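Local coordinates for protein beta-galactosidase/beta-glucuronidase (Faecalibacterium prausnitzii L2-6, PDB 6MVF) that binds FMN and acts as a glycoside hydrolase family 2 enzyme, a beta-glucuronidase of the human gut microbiome, at residues S530-A542 with R551-K565. Numbering follows the deposited sequence.
Sequences SHVWNMFDFGCAA and RNNKGLVTIDRKTRK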
loop_
_atom_site.group_PDB
_atom_site.type_symbol
_atom_site.label_atom_id
_atom_site.label_comp_id
_atom_site.label_asym_id
_atom_site.label_seq_id
_atom_site.Cartn_x
_atom_site.Cartn_y
_atom_site.Cartn_z
ATOM N N SER A 530 39.372 -4.092 3.293
ATOM C CA SER A 530 39.319 -5.538 3.445
ATOM C C SER A 530 37.902 -6.026 3.158
ATOM O O SER A 530 36.918 -5.360 3.510
ATOM C CB SER A 530 39.749 -5.965 4.860
ATOM O OG SER A 530 38.984 -5.308 5.859
ATOM N N HIS A 531 37.803 -7.198 2.526
ATOM C CA HIS A 531 36.527 -7.767 2.102
ATOM C C HIS A 531 36.472 -9.236 2.497
ATOM O O HIS A 531 37.187 -10.063 1.923
ATOM C CB HIS A 531 36.338 -7.623 0.597
ATOM C CG HIS A 531 36.205 -6.210 0.132
ATOM N ND1 HIS A 531 37.254 -5.510 -0.426
ATOM C CD2 HIS A 531 35.146 -5.362 0.141
ATOM C CE1 HIS A 531 36.845 -4.294 -0.747
ATOM N NE2 HIS A 531 35.572 -4.180 -0.413
ATOM N N VAL A 532 35.614 -9.567 3.463
ATOM C CA VAL A 532 35.358 -10.965 3.796
ATOM C C VAL A 532 34.862 -11.712 2.573
ATOM O O VAL A 532 33.880 -11.312 1.933
ATOM C CB VAL A 532 34.320 -11.071 4.921
ATOM C CG1 VAL A 532 33.885 -12.542 5.109
ATOM C CG2 VAL A 532 34.866 -10.463 6.183
ATOM N N TRP A 533 35.529 -12.806 2.244
ATOM C CA TRP A 533 34.953 -13.790 1.343
ATOM C C TRP A 533 34.287 -14.822 2.240
ATOM O O TRP A 533 34.970 -15.518 2.997
ATOM C CB TRP A 533 36.019 -14.407 0.446
ATOM C CG TRP A 533 35.444 -15.195 -0.704
ATOM C CD1 TRP A 533 35.325 -16.556 -0.794
ATOM C CD2 TRP A 533 34.909 -14.667 -1.916
ATOM N NE1 TRP A 533 34.762 -16.903 -1.998
ATOM C CE2 TRP A 533 34.490 -15.761 -2.701
ATOM C CE3 TRP A 533 34.762 -13.378 -2.425
ATOM C CZ2 TRP A 533 33.915 -15.600 -3.954
ATOM C CZ3 TRP A 533 34.201 -13.224 -3.669
ATOM C CH2 TRP A 533 33.790 -14.333 -4.427
ATOM N N ASN A 534 32.955 -14.874 2.235
ATOM C CA ASN A 534 32.041 -14.049 1.446
ATOM C C ASN A 534 30.886 -13.711 2.428
ATOM O O ASN A 534 30.829 -14.288 3.517
ATOM C CB ASN A 534 31.583 -14.832 0.183
ATOM C CG ASN A 534 30.658 -14.039 -0.736
ATOM O OD1 ASN A 534 29.481 -13.857 -0.444
ATOM N ND2 ASN A 534 31.183 -13.606 -1.881
ATOM N N MET A 535 29.990 -12.774 2.081
ATOM C CA MET A 535 28.884 -12.452 2.984
ATOM C C MET A 535 27.969 -13.648 3.184
ATOM O O MET A 535 27.541 -13.938 4.311
ATOM C CB MET A 535 28.060 -11.275 2.447
ATOM C CG MET A 535 26.945 -10.841 3.376
ATOM S SD MET A 535 27.476 -10.164 4.979
ATOM C CE MET A 535 25.913 -10.042 5.847
ATOM N N PHE A 536 27.636 -14.332 2.090
ATOM C CA PHE A 536 26.719 -15.455 2.094
ATOM C C PHE A 536 27.413 -16.648 1.467
ATOM O O PHE A 536 28.170 -16.483 0.504
ATOM C CB PHE A 536 25.446 -15.158 1.292
ATOM C CG PHE A 536 24.783 -13.882 1.657
ATOM C CD1 PHE A 536 24.044 -13.778 2.837
ATOM C CD2 PHE A 536 24.883 -12.783 0.828
ATOM C CE1 PHE A 536 23.421 -12.581 3.183
ATOM C CE2 PHE A 536 24.260 -11.570 1.165
ATOM C CZ PHE A 536 23.536 -11.465 2.341
ATOM N N ASP A 537 27.159 -17.846 2.019
ATOM C CA ASP A 537 27.341 -19.065 1.249
ATOM C C ASP A 537 26.769 -18.860 -0.156
ATOM O O ASP A 537 25.769 -18.160 -0.342
ATOM C CB ASP A 537 26.637 -20.238 1.936
ATOM C CG ASP A 537 27.009 -20.405 3.437
ATOM O OD1 ASP A 537 28.154 -20.139 3.852
ATOM O OD2 ASP A 537 26.125 -20.844 4.212
ATOM N N PHE A 538 27.412 -19.439 -1.165
ATOM C CA PHE A 538 26.926 -19.278 -2.533
ATOM C C PHE A 538 27.132 -20.591 -3.280
ATOM O O PHE A 538 27.853 -21.480 -2.808
ATOM C CB PHE A 538 27.609 -18.084 -3.238
ATOM C CG PHE A 538 29.126 -18.187 -3.326
ATOM C CD1 PHE A 538 29.930 -17.734 -2.301
ATOM C CD2 PHE A 538 29.739 -18.719 -4.445
ATOM C CE1 PHE A 538 31.307 -17.819 -2.378
ATOM C CE2 PHE A 538 31.111 -18.785 -4.531
ATOM C CZ PHE A 538 31.896 -18.340 -3.498
ATOM N N GLY A 539 26.511 -20.710 -4.453
ATOM C CA GLY A 539 26.495 -21.970 -5.187
ATOM C C GLY A 539 27.710 -22.195 -6.082
ATOM O O GLY A 539 28.071 -21.334 -6.891
ATOM N N CYS A 540 28.368 -23.340 -5.904
ATOM C CA CYS A 540 29.401 -23.781 -6.850
ATOM C C CYS A 540 29.232 -25.271 -7.106
ATOM O O CYS A 540 29.595 -26.094 -6.259
ATOM C CB CYS A 540 30.824 -23.490 -6.369
ATOM S SG CYS A 540 32.035 -23.718 -7.754
ATOM N N ALA A 541 28.719 -25.603 -8.293
ATOM C CA ALA A 541 28.386 -26.990 -8.634
ATOM C C ALA A 541 29.548 -27.963 -8.430
ATOM O O ALA A 541 29.317 -29.118 -8.049
ATOM C CB ALA A 541 27.897 -27.069 -10.080
ATOM N N ALA A 542 30.796 -27.508 -8.637
ATOM C CA ALA A 542 31.984 -28.359 -8.559
ATOM C C ALA A 542 32.431 -28.706 -7.139
ATOM O O ALA A 542 33.241 -29.623 -6.991
ATOM C CB ALA A 542 33.160 -27.697 -9.287
ATOM N N ARG A 551 28.546 -26.153 -2.835
ATOM C CA ARG A 551 28.517 -24.890 -2.116
ATOM C C ARG A 551 29.912 -24.415 -1.754
ATOM O O ARG A 551 30.787 -25.213 -1.409
ATOM C CB ARG A 551 27.696 -25.002 -0.814
ATOM C CG ARG A 551 26.295 -25.567 -0.987
ATOM C CD ARG A 551 25.405 -24.594 -1.690
ATOM N NE ARG A 551 24.114 -25.209 -1.979
ATOM C CZ ARG A 551 23.147 -25.417 -1.090
ATOM N NH1 ARG A 551 23.299 -25.051 0.174
ATOM N NH2 ARG A 551 22.022 -26.003 -1.472
ATOM N N ASN A 552 30.092 -23.103 -1.801
ATOM C CA ASN A 552 31.097 -22.438 -0.986
ATOM C C ASN A 552 30.424 -21.994 0.314
ATOM O O ASN A 552 29.431 -21.257 0.285
ATOM C CB ASN A 552 31.703 -21.263 -1.743
ATOM C CG ASN A 552 32.894 -20.656 -1.024
ATOM O OD1 ASN A 552 32.763 -20.142 0.078
ATOM N ND2 ASN A 552 34.065 -20.695 -1.661
ATOM N N ASN A 553 30.925 -22.480 1.446
ATOM C CA ASN A 553 30.321 -22.222 2.746
ATOM C C ASN A 553 31.196 -21.324 3.617
ATOM O O ASN A 553 31.260 -21.477 4.841
ATOM C CB ASN A 553 30.000 -23.530 3.467
ATOM C CG ASN A 553 28.776 -24.242 2.878
ATOM O OD1 ASN A 553 27.680 -23.667 2.763
ATOM N ND2 ASN A 553 28.965 -25.495 2.496
ATOM N N LYS A 554 31.861 -20.354 2.987
ATOM C CA LYS A 554 32.652 -19.353 3.686
ATOM C C LYS A 554 31.816 -18.140 4.086
ATOM O O LYS A 554 32.387 -17.093 4.426
ATOM C CB LYS A 554 33.855 -18.916 2.832
ATOM C CG LYS A 554 34.758 -20.051 2.410
ATOM C CD LYS A 554 36.175 -19.580 2.062
ATOM C CE LYS A 554 37.043 -20.741 1.531
ATOM N NZ LYS A 554 36.608 -21.199 0.156
ATOM N N GLY A 555 30.485 -18.275 4.081
ATOM C CA GLY A 555 29.621 -17.144 4.370
ATOM C C GLY A 555 29.602 -16.778 5.843
ATOM O O GLY A 555 29.823 -17.603 6.730
ATOM N N LEU A 556 29.388 -15.495 6.103
ATOM C CA LEU A 556 29.014 -15.068 7.439
ATOM C C LEU A 556 27.541 -15.341 7.701
ATOM O O LEU A 556 27.120 -15.356 8.861
ATOM C CB LEU A 556 29.306 -13.575 7.632
ATOM C CG LEU A 556 30.715 -13.044 7.375
ATOM C CD1 LEU A 556 30.713 -11.496 7.257
ATOM C CD2 LEU A 556 31.660 -13.500 8.477
ATOM N N VAL A 557 26.774 -15.580 6.638
ATOM C CA VAL A 557 25.333 -15.795 6.662
ATOM C C VAL A 557 25.045 -16.922 5.681
ATOM O O VAL A 557 25.771 -17.098 4.697
ATOM C CB VAL A 557 24.568 -14.497 6.284
ATOM C CG1 VAL A 557 23.061 -14.692 6.273
ATOM C CG2 VAL A 557 24.937 -13.372 7.245
ATOM N N THR A 558 23.983 -17.700 5.951
ATOM C CA THR A 558 23.671 -18.840 5.096
ATOM C C THR A 558 23.046 -18.389 3.774
ATOM O O THR A 558 22.618 -17.239 3.601
ATOM C CB THR A 558 22.737 -19.823 5.791
ATOM O OG1 THR A 558 21.590 -19.122 6.285
ATOM C CG2 THR A 558 23.466 -20.551 6.925
ATOM N N ILE A 559 22.988 -19.339 2.835
ATOM C CA ILE A 559 22.635 -19.041 1.452
ATOM C C ILE A 559 21.153 -18.695 1.298
ATOM O O ILE A 559 20.757 -18.049 0.326
ATOM C CB ILE A 559 23.059 -20.241 0.590
ATOM C CG1 ILE A 559 23.101 -19.864 -0.882
ATOM C CG2 ILE A 559 22.164 -21.429 0.844
ATOM C CD1 ILE A 559 23.390 -21.031 -1.781
ATOM N N ASP A 560 20.318 -19.100 2.242
ATOM C CA ASP A 560 18.916 -18.732 2.245
ATOM C C ASP A 560 18.674 -17.409 2.975
ATOM O O ASP A 560 17.521 -17.021 3.169
ATOM C CB ASP A 560 18.095 -19.876 2.864
ATOM C CG ASP A 560 18.560 -20.250 4.271
ATOM O OD1 ASP A 560 19.179 -19.393 4.956
ATOM O OD2 ASP A 560 18.310 -21.410 4.695
ATOM N N ARG A 561 19.743 -16.721 3.384
ATOM C CA ARG A 561 19.730 -15.443 4.094
ATOM C C ARG A 561 19.107 -15.531 5.474
ATOM O O ARG A 561 18.851 -14.499 6.083
ATOM C CB ARG A 561 19.020 -14.339 3.290
ATOM C CG ARG A 561 19.939 -13.573 2.335
ATOM C CD ARG A 561 20.686 -14.509 1.367
ATOM N NE ARG A 561 21.352 -13.820 0.262
ATOM C CZ ARG A 561 22.164 -14.420 -0.608
ATOM N NH1 ARG A 561 22.412 -15.722 -0.504
ATOM N NH2 ARG A 561 22.736 -13.720 -1.586
ATOM N N LYS A 562 18.873 -16.733 5.997
ATOM C CA LYS A 562 18.129 -16.892 7.242
ATOM C C LYS A 562 19.004 -16.929 8.495
ATOM O O LYS A 562 18.587 -16.423 9.542
ATOM C CB LYS A 562 17.281 -18.166 7.183
ATOM C CG LYS A 562 16.110 -18.074 6.245
ATOM C CD LYS A 562 15.076 -19.153 6.533
ATOM C CE LYS A 562 13.829 -18.906 5.710
ATOM N NZ LYS A 562 13.358 -17.505 5.889
ATOM N N THR A 563 20.198 -17.528 8.430
ATOM C CA THR A 563 20.966 -17.870 9.623
ATOM C C THR A 563 22.307 -17.151 9.601
ATOM O O THR A 563 23.153 -17.415 8.741
ATOM C CB THR A 563 21.158 -19.388 9.751
ATOM O OG1 THR A 563 19.883 -20.025 9.788
ATOM C CG2 THR A 563 21.878 -19.741 11.035
ATOM N N ARG A 564 22.491 -16.257 10.563
ATOM C CA ARG A 564 23.751 -15.576 10.783
ATOM C C ARG A 564 24.682 -16.487 11.569
ATOM O O ARG A 564 24.359 -16.903 12.695
ATOM C CB ARG A 564 23.503 -14.278 11.535
ATOM C CG ARG A 564 22.689 -13.268 10.748
ATOM C CD ARG A 564 21.916 -12.345 11.681
ATOM N NE ARG A 564 21.229 -11.290 10.947
ATOM C CZ ARG A 564 20.140 -11.490 10.207
ATOM N NH1 ARG A 564 19.612 -12.713 10.111
ATOM N NH2 ARG A 564 19.586 -10.471 9.547
ATOM N N LYS A 565 25.835 -16.802 10.982
ATOM C CA LYS A 565 26.789 -17.625 11.694
ATOM C C LYS A 565 27.449 -16.805 12.798
ATOM O O LYS A 565 27.296 -15.585 12.882
ATOM C CB LYS A 565 27.818 -18.192 10.726
ATOM C CG LYS A 565 27.208 -18.989 9.600
ATOM C CD LYS A 565 28.278 -19.455 8.661
ATOM C CE LYS A 565 27.670 -19.971 7.396
ATOM N NZ LYS A 565 28.757 -20.232 6.414
#
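F536 and R561 stack face to face where the last strand of the family 2 TIM barrel, 529-532, runs out into a loop that packs against 551-565, the segment leading to helix 566-575. The guanidinium lies flat on the ring, planes 9° apart, with R561 CZ 3.7 Å from the F536 ring centroid, a cation-pi contact; the opposite face of the ring carries M535 CG, and V557 CG1 sits at its edge. R561 NE also forms a salt bridge with D320 of helix 314-327, and R561 NH1 bonds to I559 O; both bonds help to hold the guanidinium over the ring. A leucine in place of R561 would probably leave D320 without its mate and that face of F536 without its flat cover.

D537 projects into the 551-565 segment, its CG anti to the carbonyl carbon (chi1 -52°). One oxygen, D537 OD1, takes two donors: K565 NZ at 2.6 Å, in a salt bridge on the syn lone pair, and G555 N at 3.0 Å, nearly in line with the C-O bond. The lysine, extended beyond CG, comes from the opposite direction and also bonds to G555 O and to G491 O, linking the carboxylate to two backbone carbonyls. D537 N bonds to V557 O.

Beyond D537 the two segments pair as a short antiparallel ladder. F538 and N552 form its hydrogen-bonded pair, and their side chains share a face: N552 CB lies over the F538 ring, 3.6 Å from the centroid. With its CG anti to the backbone N (chi1 -172°), N552 closes an Asx turn, in which N552 OD1 accepts from K554 N, two residues on, at 3.1 Å.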